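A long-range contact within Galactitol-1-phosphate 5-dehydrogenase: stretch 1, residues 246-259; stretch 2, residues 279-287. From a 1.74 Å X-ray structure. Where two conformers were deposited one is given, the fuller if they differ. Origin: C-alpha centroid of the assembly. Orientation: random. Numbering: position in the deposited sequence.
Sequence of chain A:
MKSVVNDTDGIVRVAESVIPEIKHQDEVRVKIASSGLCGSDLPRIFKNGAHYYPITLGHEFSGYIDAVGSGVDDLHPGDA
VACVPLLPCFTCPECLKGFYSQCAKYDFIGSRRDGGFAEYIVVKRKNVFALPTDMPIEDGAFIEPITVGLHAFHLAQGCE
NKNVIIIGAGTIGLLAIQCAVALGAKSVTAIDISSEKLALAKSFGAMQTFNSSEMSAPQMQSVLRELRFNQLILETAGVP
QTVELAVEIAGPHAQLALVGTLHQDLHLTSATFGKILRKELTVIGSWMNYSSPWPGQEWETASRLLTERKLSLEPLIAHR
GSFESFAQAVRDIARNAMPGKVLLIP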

# COMPACT_ATOMS: atom_id res chain seq x y z
N ALA A 246 -7.13 10.25 -2.01
CA ALA A 246 -5.86 9.91 -2.62
C ALA A 246 -6.03 8.71 -3.56
O ALA A 246 -5.52 8.71 -4.68
CB ALA A 246 -4.82 9.61 -1.53
N VAL A 247 -6.78 7.71 -3.11
CA VAL A 247 -7.00 6.54 -3.94
C VAL A 247 -7.84 6.91 -5.16
O VAL A 247 -7.56 6.47 -6.27
CB VAL A 247 -7.70 5.42 -3.15
CG1 VAL A 247 -8.11 4.27 -4.09
CG2 VAL A 247 -6.76 4.92 -2.06
N GLU A 248 -8.86 7.73 -4.95
CA GLU A 248 -9.75 8.11 -6.04
C GLU A 248 -9.07 8.95 -7.13
O GLU A 248 -9.39 8.82 -8.31
CB GLU A 248 -10.98 8.85 -5.51
CG GLU A 248 -11.94 7.92 -4.76
CD GLU A 248 -12.61 6.91 -5.68
OE1 GLU A 248 -12.76 7.20 -6.89
OE2 GLU A 248 -13.01 5.83 -5.20
N ILE A 249 -8.12 9.81 -6.75
CA ILE A 249 -7.51 10.66 -7.75
C ILE A 249 -6.28 10.06 -8.36
O ILE A 249 -5.82 10.53 -9.41
CB ILE A 249 -7.15 12.06 -7.18
CG1 ILE A 249 -6.00 11.96 -6.18
CG2 ILE A 249 -8.39 12.71 -6.59
CD1 ILE A 249 -5.53 13.31 -5.67
N ALA A 250 -5.74 9.01 -7.74
CA ALA A 250 -4.43 8.50 -8.13
C ALA A 250 -4.39 8.08 -9.60
O ALA A 250 -5.36 7.55 -10.14
CB ALA A 250 -4.03 7.33 -7.25
N GLY A 251 -3.25 8.30 -10.23
CA GLY A 251 -3.05 7.87 -11.60
C GLY A 251 -2.49 6.46 -11.61
O GLY A 251 -2.32 5.83 -10.56
N PRO A 252 -2.20 5.94 -12.80
CA PRO A 252 -1.74 4.55 -12.92
C PRO A 252 -0.40 4.33 -12.21
O PRO A 252 0.53 5.13 -12.36
CB PRO A 252 -1.62 4.33 -14.43
CG PRO A 252 -1.66 5.69 -15.04
CD PRO A 252 -2.43 6.57 -14.11
N HIS A 253 -0.35 3.26 -11.42
CA HIS A 253 0.83 2.89 -10.63
C HIS A 253 1.36 4.00 -9.73
O HIS A 253 2.56 4.02 -9.43
CB HIS A 253 1.95 2.40 -11.55
CG HIS A 253 1.63 1.12 -12.25
ND1 HIS A 253 2.32 -0.05 -12.00
CD2 HIS A 253 0.69 0.80 -13.17
CE1 HIS A 253 1.83 -1.02 -12.75
NE2 HIS A 253 0.84 -0.53 -13.47
N ALA A 254 0.49 4.90 -9.27
CA ALA A 254 0.92 5.94 -8.36
C ALA A 254 1.45 5.33 -7.09
O ALA A 254 1.05 4.23 -6.70
CB ALA A 254 -0.23 6.93 -8.04
N GLN A 255 2.40 6.03 -6.49
CA GLN A 255 2.84 5.74 -5.14
C GLN A 255 2.05 6.60 -4.18
O GLN A 255 1.93 7.82 -4.37
CB GLN A 255 4.32 6.01 -4.96
CG GLN A 255 5.24 5.05 -5.69
CD GLN A 255 6.66 5.55 -5.65
OE1 GLN A 255 6.96 6.64 -6.15
NE2 GLN A 255 7.53 4.78 -5.03
N LEU A 256 1.50 5.98 -3.14
CA LEU A 256 0.73 6.73 -2.15
C LEU A 256 1.32 6.53 -0.76
O LEU A 256 1.13 5.49 -0.14
CB LEU A 256 -0.74 6.32 -2.16
CG LEU A 256 -1.64 6.75 -1.00
CD1 LEU A 256 -1.54 8.25 -0.74
CD2 LEU A 256 -3.07 6.34 -1.29
N ALA A 257 2.02 7.56 -0.29
CA ALA A 257 2.69 7.51 1.01
C ALA A 257 1.78 8.06 2.09
O ALA A 257 1.30 9.20 2.02
CB ALA A 257 3.99 8.29 0.99
N LEU A 258 1.55 7.24 3.11
CA LEU A 258 0.62 7.59 4.18
C LEU A 258 1.43 8.11 5.34
O LEU A 258 2.20 7.36 5.94
CB LEU A 258 -0.21 6.38 4.60
CG LEU A 258 -1.06 5.72 3.51
CD1 LEU A 258 -1.73 4.46 4.07
CD2 LEU A 258 -2.10 6.68 2.97
N VAL A 259 1.23 9.38 5.66
CA VAL A 259 2.00 10.06 6.66
C VAL A 259 1.12 10.35 7.87
O VAL A 259 1.54 10.28 9.02
CB VAL A 259 2.59 11.36 6.08
CG1 VAL A 259 3.43 12.08 7.11
CG2 VAL A 259 3.41 11.03 4.83
N LYS A 279 -5.60 0.25 -10.41
CA LYS A 279 -4.55 1.20 -10.75
C LYS A 279 -3.17 0.67 -10.41
O LYS A 279 -2.17 1.29 -10.73
CB LYS A 279 -4.77 2.54 -10.03
CG LYS A 279 -6.13 3.17 -10.30
CD LYS A 279 -6.28 4.45 -9.49
CE LYS A 279 -7.64 5.09 -9.74
NZ LYS A 279 -7.72 6.44 -9.12
N GLU A 280 -3.13 -0.49 -9.76
CA GLU A 280 -1.88 -1.06 -9.25
C GLU A 280 -1.08 -0.03 -8.46
O GLU A 280 0.10 0.20 -8.71
CB GLU A 280 -1.07 -1.67 -10.39
CG GLU A 280 -1.73 -2.98 -10.89
CD GLU A 280 -0.89 -3.79 -11.87
OE1 GLU A 280 -0.14 -3.22 -12.68
OE2 GLU A 280 -0.99 -5.02 -11.83
N LEU A 281 -1.74 0.58 -7.49
CA LEU A 281 -1.09 1.53 -6.62
C LEU A 281 -0.09 0.82 -5.72
O LEU A 281 -0.20 -0.39 -5.48
CB LEU A 281 -2.11 2.27 -5.76
CG LEU A 281 -3.23 2.97 -6.52
CD1 LEU A 281 -4.11 3.72 -5.55
CD2 LEU A 281 -2.63 3.90 -7.57
N THR A 282 0.89 1.56 -5.25
CA THR A 282 1.75 1.12 -4.17
C THR A 282 1.50 2.05 -3.00
O THR A 282 1.75 3.25 -3.10
CB THR A 282 3.22 1.18 -4.54
OG1 THR A 282 3.46 0.30 -5.65
CG2 THR A 282 4.07 0.74 -3.37
N VAL A 283 0.98 1.50 -1.92
CA VAL A 283 0.65 2.29 -0.74
C VAL A 283 1.76 2.03 0.27
O VAL A 283 2.04 0.89 0.62
CB VAL A 283 -0.73 1.91 -0.17
CG1 VAL A 283 -1.05 2.73 1.07
CG2 VAL A 283 -1.81 2.12 -1.23
N ILE A 284 2.39 3.11 0.72
CA ILE A 284 3.61 3.07 1.52
C ILE A 284 3.31 3.63 2.88
O ILE A 284 3.04 4.83 3.02
CB ILE A 284 4.73 3.88 0.83
CG1 ILE A 284 5.03 3.32 -0.56
CG2 ILE A 284 5.98 3.98 1.70
CD1 ILE A 284 5.79 4.29 -1.46
N GLY A 285 3.33 2.79 3.90
CA GLY A 285 3.15 3.30 5.25
C GLY A 285 4.43 3.96 5.68
O GLY A 285 5.53 3.41 5.48
N SER A 286 4.31 5.16 6.24
CA SER A 286 5.48 5.88 6.69
C SER A 286 5.30 6.14 8.17
O SER A 286 4.21 6.49 8.63
CB SER A 286 5.67 7.20 5.91
OG SER A 286 6.92 7.78 6.23
N TRP A 287 6.35 5.91 8.95
CA TRP A 287 6.22 6.08 10.38
C TRP A 287 7.44 6.75 10.88
O TRP A 287 8.57 6.29 10.67
CB TRP A 287 6.00 4.75 11.10
CG TRP A 287 5.63 4.92 12.55
CD1 TRP A 287 6.30 4.43 13.63
CD2 TRP A 287 4.52 5.66 13.06
NE1 TRP A 287 5.66 4.81 14.80
CE2 TRP A 287 4.57 5.57 14.47
CE3 TRP A 287 3.47 6.38 12.48
CZ2 TRP A 287 3.62 6.16 15.30
CZ3 TRP A 287 2.54 6.98 13.29
CH2 TRP A 287 2.62 6.87 14.69
O HOH W 1 2.79 1.56 -8.04
O HOH W 2 3.67 8.70 9.91

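The apolar centre of the contact is formed by Leu281, Val283, Leu256 and Leu258, with Val247, Ala250 and Ala254 around it. Leu281 leaves its backbone sideways, yet its m, t rotamer brings the branched end back against stretch 1: CD2 lies 3.7 Å from Ala250 CB and 3.9 Å from Ala254 CB, while CD1 reaches Val247 CG1 of the helix at 4.3 Å. The small methyl groups of both alanines contact the end of Leu281. Farther along, Leu258 CD1 packs on Val283 CG1 at 3.5 Å, and Leu256 CD2 stands 4.4 Å from Val283 CG2, so one sheet face is lined by aliphatic groups. On the other face, Ala257 and Ile284 meet with their CB atoms 4.5 Å apart, and the ethyl arm of Ile284 extends to Gln255, where CD1 lies 4.0 Å from NE2.

These side chains are held in register by two parallel strands, 255-258 and 282-285, whose directions differ by 21°. Backbone hydrogen bonds alternate between the strands: Thr282 N donates to Ala254 O (3.0 Å), Leu256 N to Thr282 O (2.7 Å), Ile284 N to Leu256 O (2.8 Å) and Leu258 N to Ile284 O (2.8 Å). Nearly straight N-H...O angles of 169-172° mark a regular ladder. Beyond it, Ser286 N reaches Leu258 O at 3.1 Å with a more bent angle of 143°. Gly285, paired with Leu258, adds no side chain to the face that Leu258 occupies.

Before the strands, a type II turn from Gly251 to Ala254 turns stretch 1 from its helix into the sheet, and His253 N donates to Lys279 O at 2.8 Å. The His253 ring receives Glu280 CB over one face, with CB 3.9 Å from the ring centroid; aliphatic carbon of an acidic residue thus serves as packing surface. Water 1 lies 2.8 Å from His253 O, 3.1 Å from Glu280 O and 2.8 Å from Thr282 OG1, bridging the stretches where the ladder begins. At the far end, water 2 donates to Val259 O (2.8 Å) and Ser286 O (2.6 Å).

Lys279 forms the polar edge beside the helix end. Its extended side chain carries NZ to the carbonyls of Val247 (NZ to O, 2.9 Å) and Ala250 (NZ to O, 2.8 Å), with a weak hydrogen bond from NZ to Glu248 O at 3.0 Å. A long, positively charged donor suits this cluster of acceptors. The contact between the stretches buries 863 Å², both sides summed.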